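Local atomic coordinates of putative glutathionylspermidine synthase (Methylobacillus flagellatus, PDB entry 3N6X), a protein that probably acts as an ATP-dependent ligase of the circularly permuted ATP-grasp family, and may join glutathione to spermidine. Residues A28-D33 against F184-R189; R43-L48 against P71-P76; R51-T56 against R177-R182; G146-R151 against L446-L451; C414-E419 against G465-W470. All coordinates share one frame; numbering follows the deposited sequence.

Contact 1: A28-D33 against F184-R189; sequences AAWLQD and FPELFR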
# COMPACT_ATOMS: atom_id res chain seq x y z
N ALA A 28 4.67 23.99 -15.65
CA ALA A 28 5.62 24.32 -16.72
C ALA A 28 5.94 25.83 -16.70
O ALA A 28 7.11 26.21 -16.84
CB ALA A 28 5.04 23.93 -18.06
N ALA A 29 4.90 26.68 -16.47
CA ALA A 29 5.04 28.13 -16.36
C ALA A 29 5.97 28.48 -15.19
O ALA A 29 7.00 29.12 -15.39
CB ALA A 29 3.68 28.78 -16.16
N TRP A 30 5.64 27.98 -13.97
CA TRP A 30 6.46 28.17 -12.77
C TRP A 30 7.90 27.73 -13.02
O TRP A 30 8.84 28.43 -12.61
CB TRP A 30 5.86 27.40 -11.58
CG TRP A 30 6.76 27.37 -10.38
CD1 TRP A 30 6.83 28.30 -9.39
CD2 TRP A 30 7.70 26.34 -10.04
NE1 TRP A 30 7.76 27.92 -8.45
CE2 TRP A 30 8.31 26.72 -8.82
CE3 TRP A 30 8.08 25.12 -10.63
CZ2 TRP A 30 9.28 25.93 -8.19
CZ3 TRP A 30 9.05 24.35 -10.01
CH2 TRP A 30 9.63 24.75 -8.80
N LEU A 31 8.09 26.58 -13.70
CA LEU A 31 9.40 26.00 -14.00
C LEU A 31 10.25 26.92 -14.89
O LEU A 31 11.46 27.03 -14.68
CB LEU A 31 9.23 24.60 -14.63
CG LEU A 31 10.44 23.64 -14.55
CD1 LEU A 31 10.77 23.27 -13.10
CD2 LEU A 31 10.17 22.39 -15.35
N GLN A 32 9.61 27.64 -15.84
CA GLN A 32 10.30 28.60 -16.71
C GLN A 32 10.77 29.84 -15.93
O GLN A 32 11.88 30.31 -16.16
CB GLN A 32 9.41 29.01 -17.89
CG GLN A 32 9.70 28.22 -19.16
CD GLN A 32 8.80 28.61 -20.30
OE1 GLN A 32 7.81 27.93 -20.60
NE2 GLN A 32 9.14 29.69 -20.98
N ASP A 33 9.94 30.32 -14.99
CA ASP A 33 10.26 31.50 -14.17
C ASP A 33 11.36 31.23 -13.13
O ASP A 33 11.91 32.18 -12.56
CB ASP A 33 8.98 32.04 -13.48
CG ASP A 33 7.82 32.36 -14.41
OD1 ASP A 33 7.89 32.00 -15.61
OD2 ASP A 33 6.81 32.93 -13.93
N PHE A 184 8.88 24.99 -2.04
CA PHE A 184 8.17 25.82 -3.03
C PHE A 184 6.76 26.28 -2.60
O PHE A 184 5.77 25.97 -3.29
CB PHE A 184 8.13 25.10 -4.40
CG PHE A 184 9.32 24.22 -4.70
CD1 PHE A 184 10.54 24.78 -5.06
CD2 PHE A 184 9.22 22.84 -4.63
CE1 PHE A 184 11.65 23.97 -5.35
CE2 PHE A 184 10.33 22.02 -4.93
CZ PHE A 184 11.53 22.59 -5.29
N PRO A 185 6.63 27.13 -1.54
CA PRO A 185 5.29 27.61 -1.14
C PRO A 185 4.52 28.28 -2.27
O PRO A 185 3.31 28.07 -2.39
CB PRO A 185 5.59 28.58 0.01
CG PRO A 185 7.05 28.90 -0.10
CD PRO A 185 7.68 27.67 -0.65
N GLU A 186 5.22 29.01 -3.15
CA GLU A 186 4.61 29.72 -4.28
C GLU A 186 3.88 28.78 -5.27
O GLU A 186 2.89 29.18 -5.89
CB GLU A 186 5.64 30.62 -4.99
CG GLU A 186 6.70 29.87 -5.80
CD GLU A 186 7.90 29.32 -5.04
OE1 GLU A 186 7.92 29.40 -3.79
OE2 GLU A 186 8.82 28.80 -5.71
N LEU A 187 4.34 27.52 -5.37
CA LEU A 187 3.75 26.50 -6.25
C LEU A 187 2.37 26.08 -5.74
O LEU A 187 1.46 25.84 -6.53
CB LEU A 187 4.70 25.29 -6.31
CG LEU A 187 4.74 24.45 -7.59
CD1 LEU A 187 4.41 25.27 -8.81
CD2 LEU A 187 6.08 23.77 -7.73
N PHE A 188 2.20 26.05 -4.42
CA PHE A 188 0.93 25.70 -3.79
C PHE A 188 -0.09 26.83 -3.90
O PHE A 188 -1.29 26.60 -3.65
CB PHE A 188 1.16 25.26 -2.33
CG PHE A 188 1.79 23.89 -2.23
CD1 PHE A 188 3.17 23.74 -2.36
CD2 PHE A 188 1.01 22.75 -2.09
CE1 PHE A 188 3.76 22.46 -2.30
CE2 PHE A 188 1.59 21.48 -2.04
CZ PHE A 188 2.96 21.35 -2.13
N ARG A 189 0.37 28.03 -4.28
CA ARG A 189 -0.52 29.17 -4.51
C ARG A 189 -1.14 29.03 -5.91
O ARG A 189 -2.31 29.37 -6.10
CB ARG A 189 0.28 30.50 -4.38
CG ARG A 189 -0.58 31.77 -4.40
CD ARG A 189 0.28 33.04 -4.34
NE ARG A 189 1.21 33.11 -5.47
CZ ARG A 189 2.52 33.23 -5.35
NH1 ARG A 189 3.08 33.36 -4.15
NH2 ARG A 189 3.30 33.26 -6.43
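W30 of helix 25-33 packs across F184, just before helix 185-190, and E186 and L187 in its first turn, a helix-to-helix contact at the periphery of this circularly permuted ATP-grasp fold. The tight part lies over one face of the indole. There L187 lays both its methyls: CD2 makes a CH-pi contact 3.6 Å from the centroid of the W30 six-membered ring, almost straight above it, while CD1 sits 3.5 Å from W30 CG, nearer the backbone. The far edge of the same ring is turned toward a face of F184 in a T-shaped stack, with planes at 74° and W30 CZ2 3.6 Å from F184 CD1. W30 can fill this wedge because its CG stands anti to the backbone N (chi1 171°); Y27, L39 and R190 also pack on it. The remainder is loose by comparison, with Q32 and D33 exposed and poorly ordered. E186 marks the boundary: its chain, bent at chi2, brings the carboxylate back to the indole edge, where OE2 accepts a hydrogen bond from W30 NE1 at 3.1 Å, in the indole plane and on the anti side of the carboxylate.

Contact 2: R43-L48 against P71-P76; sequences RQEAEL and PFDVVP
E45, on helix 42-53, faces V74 in the irregular segment P71-P76, their CA atoms 7.9 Å apart at the nearest backbone approach. E45 alone carries the helix side of the contact. Its CG is anti to the backbone N (chi1 177°) and the chain stays extended beyond it, which carries the carboxylate across to the backbone of the loop. V74 N donates to E45 OE2 at 3.1 Å with a nearly straight N-H...O angle of 163°, arriving close to the line of the C-O bond. The V74 methyl CG2 lies 3.6 Å from the same E45 OE2 and helps to enclose it. D73 adds a second carboxylate, its plane 72° from that of E45, and D73 OD1 comes within 3.2 Å of E45 OE2 although both are acceptors. The closeness would probably raise their proton affinity, an effect that the salt bridge of D73 OD2 with K467 and the L417 N-H on D73 OD1 may partly offset. A water also bridges the two acids, 2.6 Å from E45 OE1 and 2.7 Å from D73 OD1. Within the loop, V75 N makes a weak 3.3 Å bond to D73 OD2, closing an Asx turn. A helix glutamate thus holds the peptide N-H of an Asx-turn loop that leads into strand 77-79, the parallel neighbour of strand 464-471 in the main mixed sheet.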
# COMPACT_ATOMS: atom_id res chain seq x y z
N ARG A 43 21.49 16.95 -11.53
CA ARG A 43 22.64 17.57 -10.85
C ARG A 43 22.27 18.91 -10.21
O ARG A 43 22.64 19.16 -9.06
CB ARG A 43 23.82 17.75 -11.83
CG ARG A 43 25.17 17.89 -11.13
CD ARG A 43 26.16 18.67 -11.97
NE ARG A 43 26.02 20.12 -11.80
CZ ARG A 43 25.40 20.92 -12.67
NH1 ARG A 43 24.87 20.42 -13.78
NH2 ARG A 43 25.32 22.22 -12.43
N GLN A 44 21.54 19.77 -10.94
CA GLN A 44 21.10 21.07 -10.44
C GLN A 44 20.00 20.92 -9.38
O GLN A 44 19.95 21.72 -8.43
CB GLN A 44 20.65 21.97 -11.60
CG GLN A 44 21.82 22.49 -12.44
CD GLN A 44 21.57 22.35 -13.93
OE1 GLN A 44 20.75 21.55 -14.38
NE2 GLN A 44 22.31 23.11 -14.72
N GLU A 45 19.17 19.86 -9.50
CA GLU A 45 18.14 19.53 -8.51
C GLU A 45 18.81 19.08 -7.19
O GLU A 45 18.39 19.51 -6.11
CB GLU A 45 17.20 18.43 -9.05
CG GLU A 45 16.15 17.97 -8.06
CD GLU A 45 15.60 16.58 -8.31
OE1 GLU A 45 16.41 15.64 -8.50
OE2 GLU A 45 14.36 16.42 -8.27
N ALA A 46 19.89 18.26 -7.30
CA ALA A 46 20.66 17.77 -6.15
C ALA A 46 21.40 18.93 -5.45
O ALA A 46 21.55 18.92 -4.23
CB ALA A 46 21.66 16.72 -6.60
N GLU A 47 21.83 19.94 -6.24
CA GLU A 47 22.49 21.13 -5.73
C GLU A 47 21.49 22.00 -4.97
O GLU A 47 21.79 22.45 -3.85
CB GLU A 47 23.15 21.92 -6.87
CG GLU A 47 24.52 21.39 -7.27
CD GLU A 47 25.08 21.94 -8.57
OE1 GLU A 47 24.82 23.12 -8.88
OE2 GLU A 47 25.82 21.19 -9.25
N LEU A 48 20.26 22.18 -5.55
CA LEU A 48 19.16 22.94 -4.94
C LEU A 48 18.76 22.30 -3.59
O LEU A 48 18.64 23.01 -2.58
CB LEU A 48 17.94 22.99 -5.90
CG LEU A 48 16.77 23.92 -5.49
CD1 LEU A 48 16.02 24.42 -6.71
CD2 LEU A 48 15.79 23.20 -4.55
N PRO A 71 15.87 8.46 -2.53
CA PRO A 71 15.88 9.72 -3.29
C PRO A 71 14.50 10.34 -3.48
O PRO A 71 13.50 9.63 -3.57
CB PRO A 71 16.51 9.33 -4.64
CG PRO A 71 17.20 8.04 -4.38
CD PRO A 71 16.42 7.34 -3.32
N PHE A 72 14.44 11.67 -3.53
CA PHE A 72 13.20 12.41 -3.72
C PHE A 72 13.28 13.26 -4.98
O PHE A 72 14.30 13.92 -5.22
CB PHE A 72 12.90 13.29 -2.49
CG PHE A 72 11.64 14.12 -2.61
CD1 PHE A 72 10.39 13.53 -2.52
CD2 PHE A 72 11.72 15.49 -2.80
CE1 PHE A 72 9.23 14.30 -2.64
CE2 PHE A 72 10.55 16.27 -2.91
CZ PHE A 72 9.32 15.66 -2.82
N ASP A 73 12.23 13.21 -5.81
CA ASP A 73 12.12 14.02 -7.02
C ASP A 73 11.12 15.15 -6.76
O ASP A 73 10.05 14.91 -6.17
CB ASP A 73 11.69 13.18 -8.22
CG ASP A 73 11.74 13.93 -9.53
OD1 ASP A 73 12.86 14.21 -10.02
OD2 ASP A 73 10.66 14.17 -10.12
N VAL A 74 11.46 16.39 -7.16
CA VAL A 74 10.65 17.58 -6.89
C VAL A 74 9.51 17.82 -7.89
O VAL A 74 8.74 18.77 -7.71
CB VAL A 74 11.50 18.86 -6.62
CG1 VAL A 74 12.47 18.63 -5.45
CG2 VAL A 74 12.25 19.31 -7.87
N VAL A 75 9.38 16.98 -8.92
CA VAL A 75 8.27 17.12 -9.87
C VAL A 75 7.08 16.32 -9.34
O VAL A 75 7.18 15.09 -9.21
CB VAL A 75 8.64 16.72 -11.32
CG1 VAL A 75 7.53 17.12 -12.29
CG2 VAL A 75 9.97 17.34 -11.74
N PRO A 76 5.99 16.99 -8.90
CA PRO A 76 4.88 16.24 -8.31
C PRO A 76 4.10 15.41 -9.32
O PRO A 76 4.09 15.72 -10.52
CB PRO A 76 4.00 17.34 -7.70
CG PRO A 76 4.26 18.53 -8.55
CD PRO A 76 5.71 18.44 -8.93
O HOH W 1 15.41 13.53 -9.73

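Contact 3: R51-T56 against R177-R182; sequences RRVGIT and RKMMMR
V53 and the selenomethionine M179 reach toward each other tip to tip, V53 presenting its CG2 methyl 3.9 Å from M179 SE. The M179 side chain leaves its helix with CG anti to the backbone N (chi1 174°) and then bends twice, at chi2 and chi3, so that selenium and the terminal methyl curl across the gap. That methyl is shared: M179 CE is 3.9 Å from V53 CG2 and closer still, 3.6 Å, to I55 CD1, which comes from the other segment as an end-on, extended isoleucine tip. Two branched side chains therefore receive one flexible one. The contact joins the C-terminal end of helix 42-53 to helix 170-183 of this circularly permuted ATP-grasp protein. Helix 42-53 ends here: G54 leaves helical geometry with a positive phi of 63°, and I55 then reaches the same target as V53. Helix 170-183, which supplies M179, also touches V53 and R52 through L183, while M180 packs on D468 and W470 of strand 464-471. At the margin R182 extends its chain, and its CD passes 4.3 Å from V53 CG1, a grazing apolar touch that leaves the guanidinium inclined to the valine.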
# COMPACT_ATOMS: atom_id res chain seq x y z
N ARG A 51 21.73 22.89 -0.98
CA ARG A 51 21.84 24.31 -0.60
C ARG A 51 20.70 24.75 0.33
O ARG A 51 20.95 25.48 1.29
CB ARG A 51 21.84 25.21 -1.85
CG ARG A 51 23.18 25.28 -2.59
CD ARG A 51 23.19 26.41 -3.62
NE ARG A 51 21.91 26.53 -4.34
CZ ARG A 51 21.62 25.92 -5.48
NH1 ARG A 51 22.53 25.14 -6.07
NH2 ARG A 51 20.44 26.08 -6.05
N ARG A 52 19.46 24.32 0.02
CA ARG A 52 18.28 24.70 0.80
C ARG A 52 18.05 23.80 2.02
O ARG A 52 17.91 24.32 3.13
CB ARG A 52 17.02 24.73 -0.10
CG ARG A 52 17.02 25.80 -1.18
CD ARG A 52 15.64 25.92 -1.79
NE ARG A 52 15.65 26.65 -3.06
CZ ARG A 52 14.54 27.03 -3.70
NH1 ARG A 52 13.35 26.77 -3.19
NH2 ARG A 52 14.63 27.69 -4.85
N VAL A 53 17.96 22.47 1.81
CA VAL A 53 17.64 21.54 2.91
C VAL A 53 18.77 20.56 3.35
O VAL A 53 18.53 19.72 4.23
CB VAL A 53 16.23 20.87 2.79
CG1 VAL A 53 15.12 21.90 2.99
CG2 VAL A 53 16.06 20.14 1.46
N GLY A 54 19.97 20.73 2.80
CA GLY A 54 21.15 19.94 3.18
C GLY A 54 21.07 18.45 2.91
O GLY A 54 21.59 17.65 3.69
N ILE A 55 20.43 18.06 1.79
CA ILE A 55 20.28 16.65 1.41
C ILE A 55 21.43 16.18 0.50
O ILE A 55 21.84 16.91 -0.41
CB ILE A 55 18.90 16.40 0.74
CG1 ILE A 55 17.75 16.53 1.76
CG2 ILE A 55 18.86 15.05 0.04
CD1 ILE A 55 16.38 16.54 1.11
N THR A 56 21.91 14.94 0.72
CA THR A 56 22.92 14.28 -0.11
C THR A 56 22.46 12.84 -0.41
O THR A 56 22.30 12.03 0.51
CB THR A 56 24.31 14.33 0.57
OG1 THR A 56 24.20 13.90 1.93
CG2 THR A 56 24.95 15.72 0.51
N ARG A 177 4.87 15.90 1.28
CA ARG A 177 4.06 17.12 1.16
C ARG A 177 4.73 18.28 1.93
O ARG A 177 4.86 19.38 1.39
CB ARG A 177 2.62 16.89 1.67
CG ARG A 177 1.78 18.19 1.71
CD ARG A 177 1.64 18.85 0.33
NE ARG A 177 1.26 17.87 -0.70
CZ ARG A 177 0.02 17.43 -0.89
NH1 ARG A 177 -0.98 17.94 -0.18
NH2 ARG A 177 -0.23 16.50 -1.79
N LYS A 178 5.14 18.00 3.19
CA LYS A 178 5.80 18.96 4.08
C LYS A 178 7.09 19.52 3.42
O LYS A 178 7.31 20.72 3.46
CB LYS A 178 6.11 18.28 5.42
CG LYS A 178 6.47 19.24 6.54
CD LYS A 178 6.87 18.49 7.82
CE LYS A 178 7.79 19.32 8.69
NZ LYS A 178 7.27 19.45 10.09
N MSE A 179 7.85 18.65 2.72
CA MSE A 179 9.08 18.99 1.99
C MSE A 179 8.80 19.95 0.82
O MSE A 179 9.52 20.94 0.65
CB MSE A 179 9.76 17.69 1.48
CG MSE A 179 10.98 17.93 0.58
SE MSE A 179 12.38 18.96 1.48
CE MSE A 179 13.21 17.57 2.39
N MSE A 180 7.76 19.64 0.00
CA MSE A 180 7.35 20.45 -1.15
C MSE A 180 6.88 21.83 -0.72
O MSE A 180 7.17 22.82 -1.39
CB MSE A 180 6.24 19.74 -1.96
CG MSE A 180 6.75 18.53 -2.74
SE MSE A 180 7.89 18.96 -4.27
CE MSE A 180 6.68 19.97 -5.31
N MSE A 181 6.10 21.89 0.39
CA MSE A 181 5.58 23.14 0.95
C MSE A 181 6.74 24.01 1.50
O MSE A 181 6.70 25.24 1.39
CB MSE A 181 4.54 22.86 2.05
CG MSE A 181 3.94 24.15 2.67
SE MSE A 181 3.01 25.30 1.34
CE MSE A 181 1.37 24.28 1.24
N ARG A 182 7.77 23.36 2.08
CA ARG A 182 8.93 24.05 2.63
C ARG A 182 9.81 24.63 1.49
O ARG A 182 10.24 25.78 1.57
CB ARG A 182 9.74 23.08 3.50
CG ARG A 182 10.78 23.72 4.40
CD ARG A 182 11.50 22.62 5.18
NE ARG A 182 12.27 23.14 6.31
CZ ARG A 182 13.08 22.40 7.06
NH1 ARG A 182 13.22 21.10 6.80
NH2 ARG A 182 13.75 22.94 8.07

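Contact 4: G146-R151 against L446-L451; sequences GVDLVR and LCRVAL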
# COMPACT_ATOMS: atom_id res chain seq x y z
N GLY A 146 -3.87 -0.71 1.61
CA GLY A 146 -3.04 -0.09 0.59
C GLY A 146 -3.32 -0.72 -0.76
O GLY A 146 -3.43 -1.95 -0.86
N VAL A 147 -3.50 0.09 -1.79
CA VAL A 147 -3.82 -0.40 -3.14
C VAL A 147 -2.75 0.08 -4.09
O VAL A 147 -2.66 1.28 -4.33
CB VAL A 147 -5.25 0.08 -3.60
CG1 VAL A 147 -5.62 -0.54 -4.95
CG2 VAL A 147 -6.31 -0.23 -2.55
N ASP A 148 -1.93 -0.82 -4.62
CA ASP A 148 -0.89 -0.41 -5.56
C ASP A 148 -1.46 -0.26 -6.98
O ASP A 148 -2.00 -1.21 -7.54
CB ASP A 148 0.33 -1.36 -5.51
CG ASP A 148 1.05 -1.34 -4.16
OD1 ASP A 148 1.32 -0.23 -3.65
OD2 ASP A 148 1.33 -2.44 -3.61
N LEU A 149 -1.41 0.97 -7.52
CA LEU A 149 -2.01 1.30 -8.81
C LEU A 149 -1.00 1.75 -9.82
O LEU A 149 -0.05 2.46 -9.48
CB LEU A 149 -3.06 2.42 -8.64
CG LEU A 149 -4.22 2.13 -7.73
CD1 LEU A 149 -4.85 3.41 -7.26
CD2 LEU A 149 -5.25 1.28 -8.43
N VAL A 150 -1.26 1.43 -11.09
CA VAL A 150 -0.44 1.88 -12.22
C VAL A 150 -1.36 2.45 -13.29
O VAL A 150 -2.53 2.06 -13.38
CB VAL A 150 0.50 0.78 -12.78
CG1 VAL A 150 1.55 0.36 -11.75
CG2 VAL A 150 -0.27 -0.43 -13.31
N ARG A 151 -0.85 3.40 -14.06
CA ARG A 151 -1.62 4.06 -15.11
C ARG A 151 -1.07 3.66 -16.49
O ARG A 151 0.15 3.54 -16.65
CB ARG A 151 -1.53 5.57 -14.92
CG ARG A 151 -2.55 6.35 -15.71
CD ARG A 151 -2.37 7.84 -15.52
NE ARG A 151 -3.46 8.60 -16.12
CZ ARG A 151 -3.75 9.85 -15.80
NH1 ARG A 151 -3.04 10.49 -14.88
NH2 ARG A 151 -4.77 10.47 -16.39
N LEU A 446 1.19 7.64 -1.83
CA LEU A 446 2.62 7.51 -1.95
C LEU A 446 2.92 7.25 -3.43
O LEU A 446 2.34 6.35 -4.01
CB LEU A 446 3.14 6.35 -1.08
CG LEU A 446 4.62 5.93 -1.33
CD1 LEU A 446 5.59 7.08 -1.03
CD2 LEU A 446 4.98 4.71 -0.52
N CYS A 447 3.75 8.08 -4.04
CA CYS A 447 4.15 7.86 -5.42
C CYS A 447 5.60 7.46 -5.46
O CYS A 447 6.45 8.13 -4.88
CB CYS A 447 3.88 9.10 -6.27
SG CYS A 447 4.44 8.94 -7.98
N ARG A 448 5.89 6.33 -6.11
CA ARG A 448 7.25 5.81 -6.25
C ARG A 448 7.69 5.93 -7.68
O ARG A 448 6.87 5.75 -8.59
CB ARG A 448 7.33 4.36 -5.78
CG ARG A 448 7.14 4.20 -4.28
CD ARG A 448 7.20 2.75 -3.88
NE ARG A 448 5.98 2.02 -4.25
CZ ARG A 448 5.96 0.75 -4.63
NH1 ARG A 448 7.09 0.04 -4.68
NH2 ARG A 448 4.81 0.16 -4.93
N VAL A 449 8.96 6.29 -7.90
CA VAL A 449 9.48 6.51 -9.26
C VAL A 449 10.71 5.63 -9.56
O VAL A 449 11.58 5.48 -8.70
CB VAL A 449 9.74 8.03 -9.54
CG1 VAL A 449 10.73 8.63 -8.54
CG2 VAL A 449 10.19 8.27 -10.98
N ALA A 450 10.74 5.04 -10.77
CA ALA A 450 11.88 4.25 -11.24
C ALA A 450 12.83 5.20 -11.98
O ALA A 450 12.58 5.55 -13.14
CB ALA A 450 11.41 3.14 -12.18
N LEU A 451 13.84 5.71 -11.26
CA LEU A 451 14.77 6.75 -11.74
C LEU A 451 15.65 6.34 -12.93
O LEU A 451 15.85 7.16 -13.83
CB LEU A 451 15.62 7.31 -10.58
CG LEU A 451 14.82 7.98 -9.42
CD1 LEU A 451 15.65 8.07 -8.16
CD2 LEU A 451 14.30 9.35 -9.83
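The carboxylate of D148 and the guanidinium of R448 have their planes 57° apart, and D148 OD1 meets the guanidinium obliquely. The approach is a single corner: R448 NH2 stands 3.7 Å from D148 OD1 and 4.1 Å from D148 CG, a long salt bridge without a hydrogen bond. R448 points its CB toward the other strand and bends at chi3 (-74°), which swings the guanidinium to the acid; D148 holds its CG beside the backbone N (chi1 -64°) to meet it. Stronger partners of both groups sit on strand 423-435. R448 NH2 is bridged to D428 and D148 OD1 to R430, while N163 bonds D148 OD2, so opposite charges alternate across one side of the sheet and the long pair joins the two stronger bridges. Strand 423-435 is the antiparallel neighbour of both 144-151 and 446-450 in the mixed sheet of this ATP-grasp protein, which explains why the two segments, running in the same general sense, come no nearer than 9.4 Å between the CA atoms of D148 and L446. From there they splay apart toward R151 and A450. The reverse side of the sheet is apolar in part, with L149 on V159 and P431, and V449 on V427. R448 is partly exposed, and a glycerol, probably from the crystallisation liquor, lies about 4 Å from its side chain.

Contact 5: C414-E419 against G465-W470; sequences CPTLVE and GTKDTW
K467 NZ is gripped from several directions, and across this contact it donates a short 2.7 Å hydrogen bond to P415 O. The ammonium nitrogen approaches that carbonyl at a C=O...N angle of 146° and stands tilted from its plane. Its remaining bonds go to the loop P71-P76: a salt bridge to D73 and a hydrogen bond to V75 O. Three acceptors thus surround one buried lysine, an environment likely to favour its charged form. The chain is nearly straight as far as CE and then turns at chi4 (-94°) to aim NZ at P415. Along the way it passes two side chains of the other strand. C414 brings SG to 3.4 Å from K467 NZ and 3.8 Å from K467 CE, and T416 OG1 lies 3.6 Å from K467 CE, its side chain slanting across the lysine. Further along the second segment, W470 NE1 donates to D468 OD2 at 2.8 Å, reaching the acid from above its carboxylate plane, while R177 forms a salt bridge with the same oxygen. The short strands 414-418 and 465-467 pass 10.3 Å apart at 125°, too far for backbone pairing. In the mixed sheet 413-418 pairs with 423-435, and 464-471 with 446-450, so K467 links two strands that are not neighbours in it, while helix 170-183 covers D468 and W470 through R177 and M180.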
# COMPACT_ATOMS: atom_id res chain seq x y z
N CYS A 414 6.14 9.85 -15.63
CA CYS A 414 5.95 11.14 -15.00
C CYS A 414 7.25 11.94 -15.18
O CYS A 414 8.33 11.38 -14.96
CB CYS A 414 5.59 10.98 -13.53
SG CYS A 414 5.37 12.54 -12.63
N PRO A 415 7.17 13.23 -15.61
CA PRO A 415 8.40 14.02 -15.78
C PRO A 415 9.26 13.99 -14.54
O PRO A 415 8.76 14.19 -13.44
CB PRO A 415 7.88 15.41 -16.09
CG PRO A 415 6.56 15.18 -16.68
CD PRO A 415 5.98 14.03 -15.94
N THR A 416 10.51 13.60 -14.71
CA THR A 416 11.44 13.41 -13.61
C THR A 416 12.76 14.03 -13.99
O THR A 416 13.20 13.91 -15.15
CB THR A 416 11.57 11.90 -13.33
OG1 THR A 416 10.27 11.30 -13.33
CG2 THR A 416 12.28 11.60 -12.01
N LEU A 417 13.41 14.71 -13.03
CA LEU A 417 14.70 15.33 -13.28
C LEU A 417 15.82 14.29 -13.31
O LEU A 417 16.12 13.66 -12.29
CB LEU A 417 14.99 16.43 -12.24
CG LEU A 417 14.23 17.74 -12.45
CD1 LEU A 417 13.96 18.41 -11.14
CD2 LEU A 417 14.97 18.67 -13.38
N VAL A 418 16.38 14.06 -14.51
CA VAL A 418 17.48 13.11 -14.75
C VAL A 418 18.74 13.87 -15.24
O VAL A 418 18.70 15.10 -15.36
CB VAL A 418 17.05 11.96 -15.72
CG1 VAL A 418 15.90 11.15 -15.14
CG2 VAL A 418 16.70 12.51 -17.10
N GLU A 419 19.86 13.14 -15.48
CA GLU A 419 21.14 13.72 -15.92
C GLU A 419 21.00 14.64 -17.16
O GLU A 419 21.52 15.76 -17.15
CB GLU A 419 22.19 12.62 -16.18
N GLY A 465 12.88 5.91 -6.20
CA GLY A 465 12.68 7.13 -5.42
C GLY A 465 11.22 7.45 -5.18
O GLY A 465 10.34 6.68 -5.56
N THR A 466 10.94 8.60 -4.52
CA THR A 466 9.55 9.03 -4.28
C THR A 466 9.26 10.43 -4.81
O THR A 466 10.18 11.21 -5.10
CB THR A 466 9.14 8.91 -2.81
OG1 THR A 466 9.92 9.81 -2.03
CG2 THR A 466 9.25 7.50 -2.28
N LYS A 467 7.97 10.73 -4.95
CA LYS A 467 7.44 12.00 -5.41
C LYS A 467 6.29 12.37 -4.52
O LYS A 467 5.70 11.49 -3.88
CB LYS A 467 6.91 11.87 -6.85
CG LYS A 467 7.98 11.81 -7.92
CD LYS A 467 7.33 11.61 -9.27
CE LYS A 467 8.31 11.79 -10.40
NZ LYS A 467 8.29 13.18 -10.93
N ASP A 468 5.91 13.65 -4.50
CA ASP A 468 4.71 14.10 -3.81
C ASP A 468 3.55 13.88 -4.79
O ASP A 468 3.75 14.03 -5.99
CB ASP A 468 4.83 15.60 -3.47
CG ASP A 468 3.70 16.19 -2.65
OD1 ASP A 468 2.83 15.41 -2.18
OD2 ASP A 468 3.67 17.43 -2.47
N THR A 469 2.38 13.48 -4.29
CA THR A 469 1.20 13.30 -5.14
C THR A 469 0.20 14.39 -4.82
O THR A 469 -0.27 14.49 -3.68
CB THR A 469 0.58 11.88 -4.97
OG1 THR A 469 1.59 10.91 -5.16
CG2 THR A 469 -0.58 11.62 -5.94
N TRP A 470 -0.14 15.20 -5.83
CA TRP A 470 -1.08 16.29 -5.67
C TRP A 470 -2.45 15.90 -6.19
O TRP A 470 -2.58 15.52 -7.35
CB TRP A 470 -0.60 17.53 -6.44
CG TRP A 470 0.62 18.20 -5.88
CD1 TRP A 470 1.34 17.84 -4.78
CD2 TRP A 470 1.25 19.37 -6.40
NE1 TRP A 470 2.40 18.70 -4.60
CE2 TRP A 470 2.37 19.65 -5.58
CE3 TRP A 470 0.98 20.22 -7.50
CZ2 TRP A 470 3.20 20.76 -5.80
CZ3 TRP A 470 1.82 21.30 -7.73
CH2 TRP A 470 2.91 21.57 -6.88

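Contacts 1, 2, 3 and 5 cluster on one side of the chain's centre, with centres 8 to 15 Å apart, whereas contact 4 lies nearer the middle, 9 Å from that centre. Contacts 2 and 3 share helix 42-53, and contacts 1 and 3 use the consecutive helices 170-183 and 185-190. Contacts 2 and 5 meet at K467; contact 5 also meets contact 1 where L187 and F188 pack on W470. Contacts 4 and 5 use neighbouring strands, 446-450 and 464-471, of the same mixed sheet. Along the chain, contacts 2 and 3 interlace within the span of contact 1, so the N-terminal helices are tied to the mid-chain helices and to the C-terminal strand of this ATP-grasp protein.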